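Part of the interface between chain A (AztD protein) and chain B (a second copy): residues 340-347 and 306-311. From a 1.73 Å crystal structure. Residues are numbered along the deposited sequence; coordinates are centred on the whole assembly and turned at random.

Chain A 340-347: DPYSMDGH
Chain B 306-311: DPVRAK

Neither stretch forms a regular helix or strand. In chain A, residues 340-343 are extended (phi/psi -59/162, -62/146, -131/83 and -54/144), A:Met344 turns at -82/0, and A:Asp345 extends again at -89/163 before A:Gly346 at 117/-124 and A:His347 at -106/149. In chain B, B:Asp306 (-91/113) leads into a turn at B:Pro307 (-75/-21) and B:Val308 (-91/-47), followed by B:Arg309 (-102/93), B:Ala310 (-63/-21) and B:Lys311 (-77/-4). The stretches run roughly antiparallel, first to last CA. The closest CA approach is 5.1 Å, between A:Asp345 CA and B:Val308 CA, and the contact buries 294 Å², both sides summed, with B:Val308 (53 Å²) and A:Ser343 (46 Å²) most covered.

A:Ser343, chi1 t, points its CB toward chain B and donates a short hydrogen bond from OG to B:Pro307 O at 2.6 Å. A:Ser343 OG also accepts from A:Asp345 N at 3.0 Å, so this small hydroxyl both braces its own turn and reaches the partner backbone. One water extends the polar link: it accepts from A:Ser343 N (3.1 Å) and B:Ala310 N (3.1 Å) and donates to B:Val308 O (2.8 Å), satisfying three backbone groups across the interface.

Van der Waals contacts accompany this polar centre. A:Pro341, C-gamma exo, sets its CB in apolar contact 3.8 Å from B:Ala310 CB, the short methyl permitting close approach. A:Asp345 (chi1 m, chi2 -55°) has OD2 3.9 Å from CB of B:Pro307, C-gamma endo, and A:Asp345 CB is closer still to the backbone, 3.6 Å from B:Pro307 O. B:Val308, chi1 t, places CG2 3.9 Å from A:Gly346 N; a CB on that glycine would lie a tight 3.5 Å from B:Val308 CG1, and its backbone angles alone call for glycine.

Behind the contact, B:Asp306 (t) holds the chain B turn: OD1 accepts from B:Val308 N and B:Arg309 N, each at 2.9 Å, while OD2 forms a salt bridge with B:Arg309 NE at 2.7 Å. A:Tyr342 and A:Met344, both chi1 m, point away.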

# COMPACT_ATOMS: atom_id res chain seq x y z
N ASP A 340 -1.00 13.61 -10.22
CA ASP A 340 0.35 13.41 -9.74
C ASP A 340 0.39 12.22 -8.78
O ASP A 340 -0.64 11.81 -8.22
CB ASP A 340 0.87 14.66 -9.04
CG ASP A 340 1.16 15.80 -10.00
OD1 ASP A 340 1.25 15.56 -11.22
OD2 ASP A 340 1.31 16.94 -9.53
N PRO A 341 1.57 11.67 -8.54
CA PRO A 341 1.69 10.59 -7.57
C PRO A 341 1.28 11.02 -6.17
O PRO A 341 1.52 12.15 -5.74
CB PRO A 341 3.18 10.21 -7.63
CG PRO A 341 3.66 10.77 -8.93
CD PRO A 341 2.87 12.02 -9.14
N TYR A 342 0.69 10.07 -5.44
CA TYR A 342 0.32 10.20 -4.04
C TYR A 342 0.85 8.97 -3.33
O TYR A 342 0.12 7.99 -3.16
CB TYR A 342 -1.19 10.30 -3.88
CG TYR A 342 -1.88 11.64 -4.08
CD1 TYR A 342 -2.35 12.03 -5.32
CD2 TYR A 342 -2.12 12.48 -3.00
CE1 TYR A 342 -3.03 13.22 -5.48
CE2 TYR A 342 -2.80 13.68 -3.16
CZ TYR A 342 -3.25 14.04 -4.39
OH TYR A 342 -3.94 15.22 -4.54
N SER A 343 2.13 8.98 -2.95
CA SER A 343 2.70 7.82 -2.29
C SER A 343 1.88 7.40 -1.08
O SER A 343 1.36 8.23 -0.33
CB SER A 343 4.13 8.13 -1.82
OG SER A 343 4.64 7.00 -1.14
N MET A 344 1.81 6.09 -0.86
CA MET A 344 1.18 5.54 0.33
C MET A 344 2.10 5.55 1.54
O MET A 344 1.66 5.18 2.64
CB MET A 344 0.66 4.12 0.04
CG MET A 344 -0.57 4.13 -0.85
SD MET A 344 -1.96 4.93 -0.04
CE MET A 344 -2.42 3.68 1.14
N ASP A 345 3.33 6.04 1.40
CA ASP A 345 4.15 6.32 2.56
C ASP A 345 3.91 7.75 3.03
O ASP A 345 3.37 8.59 2.30
CB ASP A 345 5.61 6.09 2.22
CG ASP A 345 5.97 4.63 2.19
OD1 ASP A 345 5.70 3.96 3.22
OD2 ASP A 345 6.46 4.15 1.15
N GLY A 346 4.32 8.01 4.26
CA GLY A 346 4.06 9.30 4.89
C GLY A 346 3.18 9.11 6.10
O GLY A 346 3.52 8.34 7.00
N HIS A 347 2.05 9.80 6.13
CA HIS A 347 1.03 9.58 7.14
C HIS A 347 -0.15 8.83 6.54
O HIS A 347 -0.46 8.99 5.36
CB HIS A 347 0.52 10.90 7.73
CG HIS A 347 1.60 11.81 8.23
ND1 HIS A 347 2.05 12.89 7.51
CD2 HIS A 347 2.30 11.81 9.39
CE1 HIS A 347 2.99 13.51 8.20
NE2 HIS A 347 3.16 12.88 9.35
N ASP B 306 13.13 9.17 -2.57
CA ASP B 306 12.28 9.67 -1.50
C ASP B 306 10.98 8.87 -1.55
O ASP B 306 10.24 8.97 -2.54
CB ASP B 306 12.00 11.16 -1.66
CG ASP B 306 11.35 11.77 -0.43
OD1 ASP B 306 10.43 11.15 0.15
OD2 ASP B 306 11.75 12.89 -0.04
N PRO B 307 10.70 8.04 -0.55
CA PRO B 307 9.48 7.21 -0.60
C PRO B 307 8.21 7.98 -0.33
O PRO B 307 7.13 7.52 -0.72
CB PRO B 307 9.73 6.17 0.50
CG PRO B 307 10.64 6.85 1.47
CD PRO B 307 11.49 7.79 0.67
N VAL B 308 8.31 9.14 0.32
CA VAL B 308 7.15 9.95 0.68
C VAL B 308 6.82 10.96 -0.41
O VAL B 308 5.65 11.12 -0.79
CB VAL B 308 7.42 10.64 2.04
CG1 VAL B 308 6.27 11.57 2.41
CG2 VAL B 308 7.65 9.62 3.13
N ARG B 309 7.83 11.67 -0.92
CA ARG B 309 7.66 12.62 -2.02
C ARG B 309 8.15 11.94 -3.29
O ARG B 309 9.33 12.00 -3.65
CB ARG B 309 8.39 13.93 -1.73
CG ARG B 309 7.84 14.67 -0.52
CD ARG B 309 8.95 15.40 0.24
NE ARG B 309 9.74 14.42 0.98
CZ ARG B 309 9.45 13.99 2.20
NH1 ARG B 309 8.40 14.48 2.87
NH2 ARG B 309 10.22 13.07 2.77
N ALA B 310 7.23 11.29 -4.00
CA ALA B 310 7.59 10.42 -5.11
C ALA B 310 8.29 11.13 -6.25
O ALA B 310 8.95 10.47 -7.06
CB ALA B 310 6.34 9.73 -5.66
N LYS B 311 8.15 12.45 -6.39
CA LYS B 311 8.80 13.12 -7.50
C LYS B 311 10.30 13.32 -7.29
O LYS B 311 10.96 13.81 -8.21
CB LYS B 311 8.14 14.47 -7.77
CG LYS B 311 8.27 15.48 -6.65
CD LYS B 311 7.97 16.89 -7.11
CE LYS B 311 6.60 17.03 -7.75
NZ LYS B 311 6.65 17.86 -8.98
O HOH W 1 4.21 11.27 -3.22